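Local structure of aldo-keto reductase family 1 member C1 (Caenorhabditis elegans, 1QWK) at residues A[115-120]-A[302-307]; A[133-138]-A[164-169]; A[171-176]-A[197-202]; A[295-300]-A[310-315]. The protein probably works as an NADPH-dependent aldo-keto reductase of the aldose reductase type, reducing carbonyl groups of its substrates to alcohols. All blocks are in the same frame, centred on the assembly; numbering follows the deposited sequence.

Interaction 3 is the core of the set: two neighbouring parallel strands of the barrel, joined by backbone hydrogen bonds and by a small polar network on the side of N173 and T199. Interaction 2 lies further out, where helix 131-143 meets the loop leading into strand 173-177; W135 packs against V171 there, so interactions 2 and 3 touch. Interactions 1 and 4 share the tail after helix 283-289 and also touch, P116 on A311. Interaction 1 is buried and built from aromatic rings and methionine sulfurs, whereas interaction 4 is at the surface and relies on a salt bridge and a cation-pi stack. F299 of interaction 4 reaches Y201 and A202 of interaction 3.

Interaction 1: A[115-120]-A[302-307]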
# COMPACT_ATOMS: atom_id res chain seq x y z
N MET A 115 -6.89 0.48 -9.40
CA MET A 115 -6.26 0.58 -10.72
C MET A 115 -6.94 1.73 -11.44
O MET A 115 -7.94 2.28 -10.97
CB MET A 115 -6.51 -0.69 -11.54
CG MET A 115 -5.97 -1.99 -10.94
SD MET A 115 -4.17 -2.15 -11.13
CE MET A 115 -3.79 -3.23 -9.74
N PRO A 116 -6.40 2.13 -12.60
CA PRO A 116 -7.00 3.22 -13.38
C PRO A 116 -7.88 2.67 -14.50
O PRO A 116 -8.63 3.41 -15.14
CB PRO A 116 -5.78 3.95 -13.93
CG PRO A 116 -4.84 2.82 -14.19
CD PRO A 116 -4.97 1.95 -12.96
N ALA A 117 -7.80 1.35 -14.71
CA ALA A 117 -8.54 0.67 -15.78
C ALA A 117 -9.78 -0.12 -15.37
O ALA A 117 -9.69 -1.08 -14.62
CB ALA A 117 -7.58 -0.25 -16.52
N ALA A 118 -10.94 0.29 -15.90
CA ALA A 118 -12.20 -0.37 -15.59
C ALA A 118 -12.44 -1.62 -16.45
O ALA A 118 -12.06 -1.66 -17.62
CB ALA A 118 -13.36 0.61 -15.76
N PHE A 119 -13.07 -2.62 -15.85
CA PHE A 119 -13.39 -3.89 -16.50
C PHE A 119 -14.81 -4.30 -16.11
O PHE A 119 -15.41 -3.71 -15.21
CB PHE A 119 -12.45 -5.01 -16.03
CG PHE A 119 -11.08 -4.97 -16.66
CD1 PHE A 119 -10.72 -5.92 -17.61
CD2 PHE A 119 -10.14 -4.04 -16.27
CE1 PHE A 119 -9.43 -5.94 -18.16
CE2 PHE A 119 -8.85 -4.04 -16.81
CZ PHE A 119 -8.50 -4.99 -17.75
N ASN A 120 -15.35 -5.31 -16.79
CA ASN A 120 -16.68 -5.81 -16.45
C ASN A 120 -16.45 -6.83 -15.33
O ASN A 120 -15.32 -7.03 -14.90
CB ASN A 120 -17.35 -6.44 -17.67
CG ASN A 120 -16.64 -7.68 -18.17
OD1 ASN A 120 -15.44 -7.86 -17.94
ND2 ASN A 120 -17.37 -8.54 -18.87
N ASP A 302 0.00 -6.69 -15.67
CA ASP A 302 -0.18 -6.88 -17.11
C ASP A 302 -1.58 -7.21 -17.62
O ASP A 302 -1.80 -7.23 -18.83
CB ASP A 302 0.83 -7.89 -17.67
CG ASP A 302 0.72 -9.26 -17.04
OD1 ASP A 302 -0.39 -9.65 -16.63
OD2 ASP A 302 1.75 -9.96 -16.97
N PHE A 303 -2.53 -7.44 -16.72
CA PHE A 303 -3.89 -7.69 -17.16
C PHE A 303 -4.44 -6.39 -17.78
O PHE A 303 -5.45 -6.41 -18.48
CB PHE A 303 -4.77 -8.13 -15.98
CG PHE A 303 -4.89 -7.10 -14.88
CD1 PHE A 303 -5.82 -6.07 -14.96
CD2 PHE A 303 -4.06 -7.18 -13.76
CE1 PHE A 303 -5.93 -5.13 -13.94
CE2 PHE A 303 -4.17 -6.24 -12.74
CZ PHE A 303 -5.10 -5.21 -12.82
N MET A 304 -3.76 -5.27 -17.53
CA MET A 304 -4.18 -3.98 -18.08
C MET A 304 -3.71 -3.80 -19.52
O MET A 304 -4.12 -2.85 -20.18
CB MET A 304 -3.63 -2.81 -17.26
CG MET A 304 -4.31 -2.57 -15.91
SD MET A 304 -3.95 -0.91 -15.24
CE MET A 304 -2.20 -1.04 -14.85
N THR A 305 -2.85 -4.69 -20.00
CA THR A 305 -2.33 -4.61 -21.36
C THR A 305 -3.46 -4.45 -22.40
O THR A 305 -4.39 -5.25 -22.44
CB THR A 305 -1.51 -5.87 -21.71
OG1 THR A 305 -0.48 -6.05 -20.73
CG2 THR A 305 -0.86 -5.73 -23.09
N GLY A 306 -3.36 -3.42 -23.23
CA GLY A 306 -4.37 -3.20 -24.25
C GLY A 306 -5.51 -2.29 -23.85
O GLY A 306 -6.27 -1.82 -24.69
N HIS A 307 -5.64 -2.04 -22.55
CA HIS A 307 -6.70 -1.18 -22.05
C HIS A 307 -6.29 0.27 -22.33
O HIS A 307 -5.13 0.63 -22.15
CB HIS A 307 -6.88 -1.41 -20.55
CG HIS A 307 -8.12 -0.80 -19.98
ND1 HIS A 307 -8.31 0.56 -19.88
CD2 HIS A 307 -9.24 -1.38 -19.47
CE1 HIS A 307 -9.49 0.80 -19.33
NE2 HIS A 307 -10.07 -0.36 -19.08
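The imidazole of H307 lies flat on the methyl group of A117, whose CB stands 3.4 Å from the centroid of the H307 ring and almost exactly on its normal, a CH-pi contact. Here the C-terminal tail of the aldo-keto reductase (beta/alpha)8 barrel packs on the segment that leaves strand 110-113. The edge of the same imidazole is used as well: H307 NE2 donates to A118 O at 2.8 Å, with the acceptor near the ring plane and the N-H...O angle bent to 144°. ND1 is hydrogen-bonded to the backbone N of E309, so both nitrogens are engaged and the rotation of the ring is fixed. An alanine here would probably leave A118 O without its imidazole donor and open a gap above the methyl of A117.

Beside H307, CE2 of F119 comes to 3.8 Å from H307 CD2, and H126 meets both rings. F303 turns its edge toward the face of F119 in an offset edge-to-face pair, the planes at 61°, while F119 CZ lies 3.4 Å from F303 O. M304 SD packs 3.8 Å from P116 CD and 3.9 Å from A117 CB. M115 follows H114, a predicted substrate-binding residue, and makes an oblique Met-aromatic contact: M115 SD is 3.6 Å from F303 CZ.

Interaction 2: A[133-138]-A[164-169]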
# COMPACT_ATOMS: atom_id res chain seq x y z
N ASP A 133 -13.74 10.35 -15.49
CA ASP A 133 -15.06 9.88 -15.07
C ASP A 133 -14.95 9.05 -13.80
O ASP A 133 -15.84 9.09 -12.94
CB ASP A 133 -15.71 9.05 -16.18
CG ASP A 133 -16.13 9.90 -17.37
OD1 ASP A 133 -16.30 11.13 -17.20
OD2 ASP A 133 -16.30 9.34 -18.48
N VAL A 134 -13.86 8.31 -13.67
CA VAL A 134 -13.63 7.49 -12.49
C VAL A 134 -13.44 8.41 -11.29
O VAL A 134 -14.05 8.22 -10.24
CB VAL A 134 -12.35 6.62 -12.64
CG1 VAL A 134 -12.06 5.88 -11.33
CG2 VAL A 134 -12.54 5.62 -13.77
N TRP A 135 -12.60 9.43 -11.45
CA TRP A 135 -12.37 10.34 -10.34
C TRP A 135 -13.63 11.09 -9.88
O TRP A 135 -13.78 11.37 -8.69
CB TRP A 135 -11.27 11.34 -10.67
CG TRP A 135 -10.82 12.07 -9.46
CD1 TRP A 135 -10.94 13.40 -9.21
CD2 TRP A 135 -10.26 11.49 -8.28
NE1 TRP A 135 -10.50 13.69 -7.94
CE2 TRP A 135 -10.07 12.53 -7.35
CE3 TRP A 135 -9.90 10.18 -7.91
CZ2 TRP A 135 -9.54 12.31 -6.07
CZ3 TRP A 135 -9.37 9.96 -6.64
CH2 TRP A 135 -9.20 11.02 -5.74
N ARG A 136 -14.52 11.42 -10.81
CA ARG A 136 -15.73 12.13 -10.42
C ARG A 136 -16.52 11.29 -9.40
O ARG A 136 -17.17 11.85 -8.50
CB ARG A 136 -16.61 12.44 -11.64
CG ARG A 136 -15.91 13.30 -12.69
CD ARG A 136 -16.91 13.83 -13.72
NE ARG A 136 -17.66 14.95 -13.17
CZ ARG A 136 -17.27 16.22 -13.22
NH1 ARG A 136 -16.13 16.55 -13.82
NH2 ARG A 136 -18.00 17.16 -12.65
N GLN A 137 -16.48 9.97 -9.52
CA GLN A 137 -17.20 9.13 -8.56
C GLN A 137 -16.53 9.17 -7.19
O GLN A 137 -17.21 9.09 -6.16
CB GLN A 137 -17.28 7.68 -9.05
CG GLN A 137 -18.08 7.48 -10.33
CD GLN A 137 -18.39 6.03 -10.59
OE1 GLN A 137 -19.24 5.44 -9.91
NE2 GLN A 137 -17.70 5.43 -11.55
N PHE A 138 -15.21 9.30 -7.17
CA PHE A 138 -14.49 9.38 -5.90
C PHE A 138 -14.79 10.70 -5.22
O PHE A 138 -14.94 10.76 -4.00
CB PHE A 138 -12.98 9.19 -6.14
CG PHE A 138 -12.57 7.75 -6.23
CD1 PHE A 138 -12.23 7.04 -5.08
CD2 PHE A 138 -12.64 7.06 -7.44
CE1 PHE A 138 -11.97 5.68 -5.12
CE2 PHE A 138 -12.38 5.69 -7.50
CZ PHE A 138 -12.05 4.99 -6.33
N LEU A 164 -6.68 15.74 -11.40
CA LEU A 164 -6.52 17.01 -10.69
C LEU A 164 -7.10 18.19 -11.46
O LEU A 164 -7.71 19.08 -10.87
CB LEU A 164 -5.04 17.28 -10.41
CG LEU A 164 -4.32 16.35 -9.44
CD1 LEU A 164 -2.85 16.72 -9.39
CD2 LEU A 164 -4.96 16.45 -8.06
N ALA A 165 -6.91 18.17 -12.78
CA ALA A 165 -7.38 19.23 -13.65
C ALA A 165 -8.89 19.46 -13.61
O ALA A 165 -9.36 20.53 -14.00
CB ALA A 165 -6.95 18.95 -15.09
N LEU A 166 -9.64 18.47 -13.15
CA LEU A 166 -11.10 18.58 -13.07
C LEU A 166 -11.55 19.66 -12.09
O LEU A 166 -12.68 20.14 -12.18
CB LEU A 166 -11.71 17.25 -12.67
CG LEU A 166 -11.52 16.08 -13.64
CD1 LEU A 166 -12.19 14.84 -13.06
CD2 LEU A 166 -12.12 16.43 -14.99
N GLY A 167 -10.68 20.01 -11.15
CA GLY A 167 -11.03 21.03 -10.18
C GLY A 167 -11.98 20.54 -9.10
O GLY A 167 -12.68 21.33 -8.47
N LEU A 168 -12.01 19.23 -8.89
CA LEU A 168 -12.87 18.64 -7.87
C LEU A 168 -11.99 18.34 -6.65
O LEU A 168 -10.94 18.97 -6.46
CB LEU A 168 -13.51 17.35 -8.39
CG LEU A 168 -14.29 17.47 -9.70
CD1 LEU A 168 -14.84 16.11 -10.11
CD2 LEU A 168 -15.43 18.48 -9.53
N THR A 169 -12.40 17.39 -5.82
CA THR A 169 -11.62 17.02 -4.65
C THR A 169 -10.23 16.58 -5.12
O THR A 169 -10.10 15.80 -6.06
CB THR A 169 -12.29 15.86 -3.88
OG1 THR A 169 -13.57 16.29 -3.40
CG2 THR A 169 -11.43 15.42 -2.70
O HOH W 1 -14.67 19.48 -13.87
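W135 reaches from its helix to the backbone of T169, NE1 donating to T169 O at 2.9 Å. The bond runs nearly along the C=O axis, with a C=O...N angle of 163°, and the oxygen sits in the indole plane at its edge, so it also fixes how the indole is turned. CG of W135 is anti to the backbone N (chi1 -168°), directing the indole off the helix toward the loop. This is the tight, buried half of the contact: the side chain of W135 packs on V150 and V152 of strand 150-153, and F138 CB covers part of one face of the indole. The hydroxyl of T169 is held separately, by D139 of the same helix as W135.

In the alpha/beta barrel, helix 131-143 precedes strand 150-153, and segment 164-169 is the link from helix 157-164 to strand 173-177. The contact thus ties two successive beta-alpha units together on the outside of the barrel. L164 to G167 form a type I turn, and G167, with positive phi, is where the chain departs from the helix.

On the exposed side the packing is looser. R136 CG rests 4.0 Å from L166 CD1, and the arginine chain then bends at chi3 (77°). Its guanidinium spreads over L168 CD1, which lies under the centre of the group, 3.9 Å from R136 CZ. The polar tip is linked through water: one water donates to L166 O at 2.7 Å and accepts a long bond from R136 NH1 at 3.3 Å.

Interaction 3: A[171-176]-A[197-202]; sequences VHNSQV and SVTSYA
S197 OG is held by two bonds: it donates to H172 O at 2.9 Å and accepts from N173 ND2, also at 2.9 Å. The parallel strands 173-177 and 197-201 meet here, joined through helix 185-193 as a beta-alpha-beta unit of the (beta/alpha)8 barrel. The hydroxyl of S197 sits between its own backbone N and carbonyl carbon (chi1 67°), and H172 O also receives the backbone N of S197.

The amide of N173 spends its second N-H on T199 OG1 at 3.0 Å. One water then closes the circuit, donating to N173 OD1 and accepting from T199 OG1, so the amide is held at both ends. These residues and Q175 face the barrel interior, where N173 packs on L110 and L112, and the side chain of Q175 lies near K81, predicted to lower the pKa of the predicted proton donor Y52. S174, V176 and V198 face the other way, onto helix 185-193, and the hydroxyl of S174 is hydrogen-bonded to H187.

Along the backbone, S174 N bonds to S197 O and S174 O accepts from T199 N, each at 2.9 Å; V176 N and O continue the ladder with T199 O and Y201 N. Y201 OH is hydrogen-bonded to N154 and Q301. The phenol ring lies face-on against the backbone of V176, with Y201 CD2 3.5 Å from V176 C.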
# COMPACT_ATOMS: atom_id res chain seq x y z
N VAL A 171 -6.54 14.70 -5.29
CA VAL A 171 -6.13 13.33 -5.02
C VAL A 171 -5.31 13.46 -3.74
O VAL A 171 -4.32 14.19 -3.71
CB VAL A 171 -5.26 12.78 -6.16
CG1 VAL A 171 -4.69 11.42 -5.78
CG2 VAL A 171 -6.09 12.66 -7.44
N HIS A 172 -5.71 12.76 -2.67
CA HIS A 172 -5.00 12.87 -1.39
C HIS A 172 -3.84 11.90 -1.23
O HIS A 172 -2.91 12.17 -0.46
CB HIS A 172 -5.97 12.63 -0.22
CG HIS A 172 -7.19 13.51 -0.23
ND1 HIS A 172 -7.13 14.89 -0.22
CD2 HIS A 172 -8.51 13.19 -0.23
CE1 HIS A 172 -8.35 15.38 -0.21
NE2 HIS A 172 -9.21 14.37 -0.22
N ASN A 173 -3.89 10.78 -1.94
CA ASN A 173 -2.84 9.76 -1.82
C ASN A 173 -2.67 8.94 -3.09
O ASN A 173 -3.62 8.76 -3.86
CB ASN A 173 -3.19 8.85 -0.63
CG ASN A 173 -2.29 7.62 -0.52
OD1 ASN A 173 -2.65 6.52 -0.98
ND2 ASN A 173 -1.12 7.79 0.08
N SER A 174 -1.45 8.46 -3.31
CA SER A 174 -1.12 7.61 -4.44
C SER A 174 -0.34 6.43 -3.87
O SER A 174 0.69 6.61 -3.23
CB SER A 174 -0.24 8.35 -5.46
OG SER A 174 0.30 7.44 -6.40
N GLN A 175 -0.86 5.22 -4.08
CA GLN A 175 -0.21 4.02 -3.59
C GLN A 175 0.40 3.28 -4.76
O GLN A 175 -0.31 2.86 -5.68
CB GLN A 175 -1.21 3.11 -2.86
CG GLN A 175 -0.56 1.90 -2.23
CD GLN A 175 -1.53 1.04 -1.43
OE1 GLN A 175 -2.25 1.53 -0.55
NE2 GLN A 175 -1.52 -0.26 -1.71
N VAL A 176 1.71 3.12 -4.74
CA VAL A 176 2.41 2.44 -5.83
C VAL A 176 3.54 1.54 -5.32
O VAL A 176 3.93 1.60 -4.16
CB VAL A 176 3.04 3.46 -6.80
CG1 VAL A 176 1.96 4.32 -7.44
CG2 VAL A 176 4.06 4.33 -6.07
N SER A 197 0.19 12.62 -1.00
CA SER A 197 0.98 11.72 -0.18
C SER A 197 1.25 10.46 -0.99
O SER A 197 0.47 10.10 -1.88
CB SER A 197 0.25 11.38 1.13
OG SER A 197 -0.92 10.61 0.90
N VAL A 198 2.37 9.80 -0.71
CA VAL A 198 2.74 8.59 -1.42
C VAL A 198 2.86 7.42 -0.45
O VAL A 198 3.49 7.53 0.60
CB VAL A 198 4.11 8.74 -2.15
CG1 VAL A 198 4.46 7.43 -2.88
CG2 VAL A 198 4.04 9.90 -3.13
N THR A 199 2.24 6.30 -0.81
CA THR A 199 2.30 5.09 -0.01
C THR A 199 2.99 4.03 -0.85
O THR A 199 2.61 3.79 -2.00
CB THR A 199 0.91 4.56 0.40
OG1 THR A 199 0.30 5.47 1.33
CG2 THR A 199 1.04 3.19 1.05
N SER A 200 4.01 3.42 -0.27
CA SER A 200 4.76 2.38 -0.94
C SER A 200 4.27 0.99 -0.58
O SER A 200 4.07 0.69 0.60
CB SER A 200 6.24 2.47 -0.52
OG SER A 200 6.85 1.18 -0.50
N TYR A 201 4.05 0.14 -1.58
CA TYR A 201 3.71 -1.24 -1.29
C TYR A 201 4.90 -2.04 -1.81
O TYR A 201 5.70 -1.50 -2.59
CB TYR A 201 2.37 -1.69 -1.91
CG TYR A 201 2.24 -1.79 -3.42
CD1 TYR A 201 2.88 -2.80 -4.14
CD2 TYR A 201 1.37 -0.95 -4.10
CE1 TYR A 201 2.64 -2.97 -5.51
CE2 TYR A 201 1.12 -1.11 -5.46
CZ TYR A 201 1.76 -2.12 -6.16
OH TYR A 201 1.50 -2.27 -7.51
N ALA A 202 5.04 -3.29 -1.38
CA ALA A 202 6.17 -4.13 -1.76
C ALA A 202 7.46 -3.44 -1.33
O ALA A 202 8.49 -3.51 -2.01
CB ALA A 202 6.17 -4.38 -3.27
O HOH W 2 -2.29 4.13 0.52

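Interaction 4: A[295-300]-A[310-315]; sequences SQRLFL and DAFAAE
R297 stretches out to meet F312 and E315. From CB, which points toward the 310-315 segment, CG runs anti to the backbone N (chi1 -173°) and CD continues extended, coming 3.7 Å from E315 OE2. The chain bends at chi3 (-63°), and NE donates to E315 OE2 at 3.0 Å. CZ hangs over the ring of F312, 3.8 Å from the centroid of that ring. NH1 lies above the rim, 3.4 Å from F312 CZ, and NH2 donates to E315 OE1 at 2.8 Å.

The guanidinium therefore works in two ways. Its plane is only 18° from that of the phenyl ring, a flat cation-pi stack, while NE and NH2 grip the carboxylate side-on in a salt bridge, each nitrogen meeting a different oxygen on its syn side. Pinned at its edge and covered on one face, the group has little freedom to turn. An alanine in place of R297 would probably leave the E315 carboxylate without its charged mate and uncover the face of F312 on which the guanidinium lies.

F312 is placed by its own turn: its backbone N bonds to D310 OD1 at 3.0 Å in an Asx turn. L300 O lies at the edge of its ring, 3.5 Å from F312 CD2.

Both segments belong to the tail after helix 283-289, which crosses the barrel end where the strands run out: E177, at the end of strand 173-177, takes the backbone N of L298 and of F299, and the ring of F299 rests on A202, just past strand 197-201.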
# COMPACT_ATOMS: atom_id res chain seq x y z
N SER A 295 16.96 -0.91 -10.91
CA SER A 295 15.59 -0.45 -11.00
C SER A 295 14.80 -1.33 -11.95
O SER A 295 15.11 -1.43 -13.14
CB SER A 295 15.54 1.00 -11.49
OG SER A 295 14.21 1.44 -11.64
N GLN A 296 13.77 -1.99 -11.42
CA GLN A 296 12.94 -2.86 -12.23
C GLN A 296 11.60 -3.08 -11.56
O GLN A 296 11.53 -3.47 -10.40
CB GLN A 296 13.64 -4.21 -12.44
CG GLN A 296 13.00 -5.07 -13.51
CD GLN A 296 13.68 -6.42 -13.66
OE1 GLN A 296 14.90 -6.50 -13.81
NE2 GLN A 296 12.89 -7.49 -13.62
N ARG A 297 10.53 -2.81 -12.31
CA ARG A 297 9.18 -2.98 -11.79
C ARG A 297 8.87 -4.47 -11.60
O ARG A 297 9.00 -5.26 -12.53
CB ARG A 297 8.18 -2.36 -12.77
CG ARG A 297 6.75 -2.33 -12.27
CD ARG A 297 5.80 -1.89 -13.38
NE ARG A 297 6.05 -0.53 -13.86
CZ ARG A 297 5.73 0.58 -13.20
NH1 ARG A 297 5.14 0.50 -12.02
NH2 ARG A 297 5.95 1.77 -13.75
N LEU A 298 8.47 -4.85 -10.39
CA LEU A 298 8.16 -6.24 -10.07
C LEU A 298 6.70 -6.59 -10.32
O LEU A 298 6.36 -7.73 -10.65
CB LEU A 298 8.48 -6.54 -8.60
CG LEU A 298 9.93 -6.36 -8.15
CD1 LEU A 298 10.06 -6.69 -6.67
CD2 LEU A 298 10.84 -7.25 -8.98
N PHE A 299 5.83 -5.61 -10.14
CA PHE A 299 4.39 -5.81 -10.34
C PHE A 299 3.94 -5.10 -11.61
O PHE A 299 3.60 -3.92 -11.60
CB PHE A 299 3.64 -5.27 -9.12
CG PHE A 299 3.90 -6.07 -7.87
CD1 PHE A 299 3.10 -7.15 -7.54
CD2 PHE A 299 4.97 -5.75 -7.04
CE1 PHE A 299 3.35 -7.92 -6.40
CE2 PHE A 299 5.23 -6.51 -5.89
CZ PHE A 299 4.42 -7.59 -5.57
N LEU A 300 3.93 -5.86 -12.70
CA LEU A 300 3.56 -5.33 -14.00
C LEU A 300 2.07 -5.10 -14.22
O LEU A 300 1.69 -4.39 -15.14
CB LEU A 300 4.09 -6.27 -15.09
CG LEU A 300 5.57 -6.65 -14.96
CD1 LEU A 300 5.95 -7.63 -16.06
CD2 LEU A 300 6.43 -5.40 -15.04
N ASP A 310 -4.26 1.86 -19.56
CA ASP A 310 -3.17 1.06 -19.00
C ASP A 310 -2.10 2.06 -18.56
O ASP A 310 -1.48 2.72 -19.39
CB ASP A 310 -2.61 0.12 -20.07
CG ASP A 310 -1.39 -0.64 -19.59
OD1 ASP A 310 -1.05 -0.56 -18.39
OD2 ASP A 310 -0.76 -1.34 -20.42
N ALA A 311 -1.90 2.17 -17.25
CA ALA A 311 -0.92 3.11 -16.70
C ALA A 311 0.52 2.88 -17.14
O ALA A 311 1.32 3.81 -17.18
CB ALA A 311 -0.99 3.10 -15.17
N PHE A 312 0.85 1.63 -17.46
CA PHE A 312 2.21 1.27 -17.86
C PHE A 312 2.31 0.90 -19.34
O PHE A 312 3.23 0.20 -19.75
CB PHE A 312 2.72 0.10 -17.01
CG PHE A 312 2.39 0.20 -15.53
CD1 PHE A 312 2.47 1.42 -14.86
CD2 PHE A 312 2.01 -0.93 -14.81
CE1 PHE A 312 2.19 1.51 -13.50
CE2 PHE A 312 1.73 -0.86 -13.45
CZ PHE A 312 1.82 0.37 -12.79
N ALA A 313 1.36 1.40 -20.13
CA ALA A 313 1.32 1.11 -21.57
C ALA A 313 2.67 1.23 -22.28
O ALA A 313 3.00 0.41 -23.13
CB ALA A 313 0.30 2.02 -22.25
N ALA A 314 3.45 2.25 -21.91
CA ALA A 314 4.75 2.49 -22.53
C ALA A 314 5.80 1.42 -22.25
O ALA A 314 6.82 1.35 -22.94
CB ALA A 314 5.28 3.85 -22.10
N GLU A 315 5.55 0.58 -21.25
CA GLU A 315 6.50 -0.48 -20.88
C GLU A 315 6.14 -1.84 -21.46
O GLU A 315 6.91 -2.79 -21.34
CB GLU A 315 6.58 -0.60 -19.35
CG GLU A 315 6.80 0.72 -18.63
CD GLU A 315 6.87 0.56 -17.12
OE1 GLU A 315 6.74 1.58 -16.41
OE2 GLU A 315 7.08 -0.57 -16.64